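Local coordinates for Crh-like protein 5 (Neosartorya fumigata, PDB 6IBW), which cleaves chitin and transfers it to 1,6-beta-glucan or to other chitin chains, cross-linking polysaccharides of the fungal cell wall, at residues A49-A54 against L183-G188; T61-F66 against P178-L183. All coordinates share one frame; numbering follows the deposited sequence.

Contact 1: A49-A54 against L183-G188. With NAG (2-acetamido-2-deoxy-beta-D-glucopyranose), chain C; NAG (2-acetamido-2-deoxy-beta-D-glucopyranose), chain B; NAG (2-acetamido-2-deoxy-beta-D-glucopyranose), chain D.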
# COMPACT_ATOMS: atom_id res chain seq x y z
N ALA A 49 -2.88 6.86 -13.64
CA ALA A 49 -4.14 6.68 -12.89
C ALA A 49 -4.30 7.84 -11.91
O ALA A 49 -3.28 8.22 -11.33
CB ALA A 49 -4.11 5.35 -12.17
N GLU A 50 -5.51 8.38 -11.75
CA GLU A 50 -5.76 9.59 -10.93
C GLU A 50 -6.58 9.22 -9.70
O GLU A 50 -7.69 8.72 -9.85
CB GLU A 50 -6.50 10.67 -11.72
CG GLU A 50 -5.76 11.16 -12.95
CD GLU A 50 -6.48 12.28 -13.70
OE1 GLU A 50 -7.61 12.67 -13.28
OE2 GLU A 50 -5.94 12.78 -14.72
N PHE A 51 -6.05 9.51 -8.52
CA PHE A 51 -6.75 9.36 -7.23
C PHE A 51 -7.03 10.78 -6.73
O PHE A 51 -6.09 11.47 -6.28
CB PHE A 51 -5.87 8.51 -6.31
CG PHE A 51 -5.57 7.18 -6.94
CD1 PHE A 51 -6.44 6.11 -6.74
CD2 PHE A 51 -4.47 7.01 -7.76
CE1 PHE A 51 -6.18 4.88 -7.34
CE2 PHE A 51 -4.22 5.78 -8.35
CZ PHE A 51 -5.09 4.73 -8.15
N THR A 52 -8.28 11.22 -6.91
CA THR A 52 -8.71 12.61 -6.63
C THR A 52 -9.61 12.63 -5.40
O THR A 52 -10.60 11.89 -5.36
CB THR A 52 -9.40 13.20 -7.85
OG1 THR A 52 -8.45 13.03 -8.90
CG2 THR A 52 -9.77 14.66 -7.69
N VAL A 53 -9.28 13.46 -4.42
CA VAL A 53 -10.21 13.79 -3.32
C VAL A 53 -10.89 15.10 -3.71
O VAL A 53 -10.27 16.15 -3.51
CB VAL A 53 -9.46 13.87 -1.99
CG1 VAL A 53 -10.34 14.40 -0.87
CG2 VAL A 53 -8.85 12.51 -1.64
N ALA A 54 -12.06 15.04 -4.34
CA ALA A 54 -12.77 16.27 -4.78
C ALA A 54 -13.74 16.72 -3.69
O ALA A 54 -13.91 17.92 -3.55
CB ALA A 54 -13.46 16.06 -6.10
N LEU A 183 -3.80 0.88 -4.15
CA LEU A 183 -3.35 2.28 -4.32
C LEU A 183 -4.56 3.17 -4.06
O LEU A 183 -5.65 2.82 -4.53
CB LEU A 183 -2.81 2.46 -5.74
CG LEU A 183 -1.57 1.63 -6.08
CD1 LEU A 183 -1.32 1.68 -7.58
CD2 LEU A 183 -0.36 2.11 -5.29
N GLY A 184 -4.41 4.27 -3.32
CA GLY A 184 -5.55 5.17 -3.10
C GLY A 184 -5.18 6.48 -2.45
O GLY A 184 -4.07 6.62 -1.92
N SER A 185 -6.09 7.43 -2.50
CA SER A 185 -5.96 8.71 -1.77
C SER A 185 -7.20 8.84 -0.89
O SER A 185 -8.27 8.35 -1.26
CB SER A 185 -5.81 9.84 -2.73
OG SER A 185 -6.92 9.89 -3.64
N TRP A 186 -7.05 9.46 0.26
CA TRP A 186 -8.22 9.72 1.12
C TRP A 186 -7.91 10.95 1.95
O TRP A 186 -6.76 11.37 2.00
CB TRP A 186 -8.55 8.51 1.97
CG TRP A 186 -7.38 7.99 2.75
CD1 TRP A 186 -6.26 7.39 2.26
CD2 TRP A 186 -7.24 7.99 4.17
NE1 TRP A 186 -5.43 7.04 3.28
CE2 TRP A 186 -6.00 7.40 4.47
CE3 TRP A 186 -8.04 8.44 5.22
CZ2 TRP A 186 -5.53 7.24 5.77
CZ3 TRP A 186 -7.58 8.29 6.51
CH2 TRP A 186 -6.35 7.69 6.78
N ALA A 187 -8.91 11.53 2.58
CA ALA A 187 -8.66 12.70 3.42
C ALA A 187 -8.61 12.22 4.87
O ALA A 187 -9.66 11.86 5.40
CB ALA A 187 -9.70 13.75 3.13
N GLY A 188 -7.41 12.14 5.45
CA GLY A 188 -7.21 11.85 6.87
C GLY A 188 -7.65 13.04 7.70
O GLY A 188 -7.94 12.87 8.89
C1 NAG C . -7.00 3.70 4.27
C2 NAG C . -7.74 3.45 2.97
C3 NAG C . -8.87 4.44 2.78
C4 NAG C . -9.73 4.49 4.03
C5 NAG C . -8.84 4.80 5.24
C6 NAG C . -9.61 4.97 6.54
C7 NAG C . -6.22 2.55 1.30
C8 NAG C . -5.39 2.80 0.08
N2 NAG C . -6.85 3.57 1.83
O3 NAG C . -9.59 4.01 1.63
O4 NAG C . -10.74 5.51 3.89
O5 NAG C . -7.90 3.75 5.37
O6 NAG C . -10.14 3.72 6.97
O7 NAG C . -6.30 1.45 1.77
C1 NAG B . -3.03 1.77 7.09
C2 NAG B . -4.43 1.91 7.70
C3 NAG B . -5.54 1.90 6.66
C4 NAG B . -5.19 2.84 5.50
C5 NAG B . -3.79 2.64 4.96
C6 NAG B . -3.47 3.73 3.96
C7 NAG B . -4.42 1.08 10.02
C8 NAG B . -4.93 0.02 10.96
N2 NAG B . -4.72 0.92 8.72
O1 NAG B . -2.01 2.11 8.06
O3 NAG B . -6.71 2.38 7.31
O4 NAG B . -6.04 2.65 4.37
O5 NAG B . -2.82 2.67 5.99
O6 NAG B . -3.30 5.02 4.55
O7 NAG B . -3.79 2.03 10.47
C1 NAG D . -2.30 6.59 11.82
C2 NAG D . -1.07 5.89 11.21
C3 NAG D . -1.13 5.98 9.68
C4 NAG D . -2.44 5.34 9.21
C5 NAG D . -3.67 5.97 9.87
C6 NAG D . -4.90 5.13 9.48
C7 NAG D . 1.13 5.67 12.30
C8 NAG D . 2.29 6.40 12.93
N2 NAG D . 0.18 6.43 11.74
O3 NAG D . 0.02 5.36 9.09
O4 NAG D . -2.58 5.48 7.80
O5 NAG D . -3.54 6.05 11.31
O6 NAG D . -6.09 5.72 9.97
O7 NAG D . 1.10 4.45 12.34
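F51 holds CG anti to its carbonyl carbon (chi1 -57°), which sends its ring across to L183 and G184. V53 holds CG1 anti to its backbone N (chi1 172°), which directs that branch to A187. These residues join the two sheets of the beta sandwich in the GH16 part of the protein. Strand 50-53 pairs with strand 212-223 in one sheet, and strand 180-187 belongs to the other. The short strand segments run at 11° to each other, with axes 6.3 Å apart at closest approach. F51 and V53 pack on the side chains and backbone of 183-187. At one end the F51 ring meets the L183 backbone obliquely, with CE1 3.5 Å from L183 O. Its CZ meets L183 CB at 4.0 Å, and CD1 sits near G184 CA. M214 and V216 of strand 212-223 also touch F51, so the ring is buried between the sheets. In the middle S185 OG lies 3.2 Å from F51 CB. V53 then spreads its two branches: CG1 meets A187 CB at 4.1 Å, and CG2 lies 4.0 Å from W186 CA. S185 and A187 point inward to strand 50-53, while W186 points the other way, into the chitin-binding cleft. The cleft has E102 and T197, two further chitin-binding residues, close to the W186 side chain. W186 offers one ring face to the chain C N-acetylglucosamine, whose C5 lies over the ring centre and 3.7 Å from CD2. The acetamido methyl C8 of the same sugar sits near the backbone N of G184, which has no side chain. At its edge, W186 NE1 donates a weak hydrogen bond of 3.2 Å to O6 of the chain B sugar.

Contact 2: T61-F66 against P178-L183. With NAG (2-acetamido-2-deoxy-beta-D-glucopyranose), chain C.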
# COMPACT_ATOMS: atom_id res chain seq x y z
N THR A 61 -9.81 4.12 -4.46
CA THR A 61 -8.82 3.05 -4.20
C THR A 61 -8.85 2.00 -5.31
O THR A 61 -9.95 1.74 -5.82
CB THR A 61 -9.12 2.33 -2.88
OG1 THR A 61 -9.62 3.27 -1.94
CG2 THR A 61 -7.91 1.66 -2.29
N ILE A 62 -7.71 1.39 -5.63
CA ILE A 62 -7.67 0.22 -6.55
C ILE A 62 -6.83 -0.87 -5.89
O ILE A 62 -5.76 -0.57 -5.39
CB ILE A 62 -7.17 0.58 -7.97
CG1 ILE A 62 -5.81 1.27 -7.97
CG2 ILE A 62 -8.24 1.40 -8.69
CD1 ILE A 62 -5.10 1.22 -9.29
N ASP A 63 -7.36 -2.09 -5.90
CA ASP A 63 -6.78 -3.34 -5.37
C ASP A 63 -6.32 -4.22 -6.53
O ASP A 63 -7.07 -4.26 -7.50
CB ASP A 63 -7.92 -4.17 -4.80
CG ASP A 63 -8.09 -4.11 -3.31
OD1 ASP A 63 -8.30 -2.99 -2.78
OD2 ASP A 63 -8.09 -5.19 -2.69
N THR A 64 -5.24 -4.97 -6.43
CA THR A 64 -4.92 -5.96 -7.50
C THR A 64 -5.87 -7.15 -7.30
O THR A 64 -6.24 -7.42 -6.15
CB THR A 64 -3.46 -6.41 -7.49
OG1 THR A 64 -3.11 -6.94 -6.22
CG2 THR A 64 -2.50 -5.30 -7.82
N ASP A 65 -6.27 -7.82 -8.38
CA ASP A 65 -7.12 -9.03 -8.30
C ASP A 65 -6.32 -10.15 -7.66
O ASP A 65 -6.91 -11.00 -6.96
CB ASP A 65 -7.57 -9.50 -9.68
CG ASP A 65 -8.73 -8.69 -10.18
OD1 ASP A 65 -9.38 -8.04 -9.31
OD2 ASP A 65 -8.96 -8.70 -11.41
N PHE A 66 -5.01 -10.08 -7.84
CA PHE A 66 -4.09 -11.17 -7.45
C PHE A 66 -3.31 -10.82 -6.18
O PHE A 66 -3.25 -9.65 -5.77
CB PHE A 66 -3.10 -11.41 -8.58
CG PHE A 66 -2.30 -10.20 -8.97
CD1 PHE A 66 -1.22 -9.79 -8.21
CD2 PHE A 66 -2.61 -9.49 -10.12
CE1 PHE A 66 -0.45 -8.70 -8.60
CE2 PHE A 66 -1.86 -8.39 -10.50
CZ PHE A 66 -0.78 -8.00 -9.74
N PRO A 178 0.50 -13.83 1.86
CA PRO A 178 0.26 -13.31 0.51
C PRO A 178 -0.46 -11.95 0.58
O PRO A 178 -1.42 -11.84 1.29
CB PRO A 178 -0.61 -14.37 -0.16
CG PRO A 178 -0.35 -15.62 0.67
CD PRO A 178 -0.14 -15.14 2.09
N MET A 179 0.08 -10.95 -0.11
CA MET A 179 -0.44 -9.56 -0.05
C MET A 179 -0.83 -9.06 -1.44
O MET A 179 -0.12 -9.34 -2.40
CB MET A 179 0.58 -8.61 0.59
CG MET A 179 0.26 -8.28 2.02
SD MET A 179 1.71 -7.72 2.88
CE MET A 179 2.28 -9.31 3.47
N ARG A 180 -1.91 -8.30 -1.49
CA ARG A 180 -2.42 -7.63 -2.71
C ARG A 180 -1.95 -6.18 -2.65
O ARG A 180 -1.72 -5.69 -1.57
CB ARG A 180 -3.94 -7.74 -2.80
CG ARG A 180 -4.66 -7.44 -1.49
CD ARG A 180 -6.13 -7.11 -1.65
NE ARG A 180 -6.60 -7.37 -3.00
CZ ARG A 180 -7.68 -8.07 -3.37
NH1 ARG A 180 -8.46 -8.63 -2.46
NH2 ARG A 180 -7.97 -8.21 -4.65
N LEU A 181 -1.76 -5.52 -3.79
CA LEU A 181 -1.38 -4.09 -3.78
C LEU A 181 -2.66 -3.25 -3.88
O LEU A 181 -3.48 -3.54 -4.76
CB LEU A 181 -0.40 -3.83 -4.92
CG LEU A 181 0.10 -2.39 -5.04
CD1 LEU A 181 0.84 -1.93 -3.79
CD2 LEU A 181 1.01 -2.25 -6.24
N ARG A 182 -2.81 -2.28 -2.98
CA ARG A 182 -3.89 -1.26 -3.00
C ARG A 182 -3.25 0.10 -3.23
O ARG A 182 -2.25 0.42 -2.55
CB ARG A 182 -4.58 -1.17 -1.65
CG ARG A 182 -5.88 -1.94 -1.54
CD ARG A 182 -6.83 -1.28 -0.54
NE ARG A 182 -6.22 -1.17 0.77
CZ ARG A 182 -6.09 -2.18 1.63
NH1 ARG A 182 -6.54 -3.39 1.30
NH2 ARG A 182 -5.51 -1.97 2.80
N LEU A 183 -3.80 0.88 -4.15
CA LEU A 183 -3.35 2.28 -4.32
C LEU A 183 -4.56 3.17 -4.06
O LEU A 183 -5.65 2.82 -4.53
CB LEU A 183 -2.81 2.46 -5.74
CG LEU A 183 -1.57 1.63 -6.08
CD1 LEU A 183 -1.32 1.68 -7.58
CD2 LEU A 183 -0.36 2.11 -5.29
C1 NAG C . -7.00 3.70 4.27
C2 NAG C . -7.74 3.45 2.97
C3 NAG C . -8.87 4.44 2.78
C4 NAG C . -9.73 4.49 4.03
C5 NAG C . -8.84 4.80 5.24
C6 NAG C . -9.61 4.97 6.54
C7 NAG C . -6.22 2.55 1.30
C8 NAG C . -5.39 2.80 0.08
N2 NAG C . -6.85 3.57 1.83
O3 NAG C . -9.59 4.01 1.63
O4 NAG C . -10.74 5.51 3.89
O5 NAG C . -7.90 3.75 5.37
O6 NAG C . -10.14 3.72 6.97
O7 NAG C . -6.30 1.45 1.77
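R180 and D63 form a salt bridge between two antiparallel strands in the GH16 beta sandwich, in the sheet that carries the chitin-binding residues E102, R182 and W186. Strands 61-64 and 180-183 run at 166° to each other. D63 OD2 lies 2.7 Å from R180 NE, but over one face of the guanidinium. No N-H points at it, and the carboxylate and guanidinium planes are 63° apart. T64 O instead lies at the edge of the guanidinium and takes a weak hydrogen bond from NE. At L181 the backbone N donates to T64 OG1 at 3.1 Å, and the backbone O accepts from T64 N at 2.8 Å. With chi1 at 57°, T64 OG1 lies between its own backbone N and carbonyl carbon, and it also donates to F66 O at 2.8 Å. The hydroxyl thus joins L181 N to F66 O. R182 faces D63 in a non-hydrogen-bonded pair. The two side chains lie side by side and point the same way, with D63 OD1 beside R182 CG. R182 NE donates a hydrogen bond to O7 of the chain C N-acetylglucosamine, and so holds the acetamido group. T61 CG2 touches the acetamido methyl and the R182 CD methylene. L183 closes the ladder in a hydrogen-bonded pair with I62. L183 N donates to I62 O at 2.7 Å, and I62 N donates to L183 O at 2.7 Å. On the face turned toward strand 212-223, I62 CG1 packs 3.9 Å from L183 CB.

How the contacts relate
Going from the N terminus, the chain passes strand 50-53 and then strand 61-64. Strand 180-187 meets both. Its first part, 178-183, closes the loop from 61-66 (contact 2); its second part, 183-188, closes the longer loop from 49-54 (contact 1). The loop of contact 2 therefore lies wholly within that of contact 1, and the two do not cross. Contact 2 joins neighbouring strands of one sheet; contact 1 joins that sheet to the one opposite. L183 serves both, and F51 CZ meets I62 CG1 at 3.5 Å between them. On the cleft side, both contacts reach the chain C sugar, through R182 and W186.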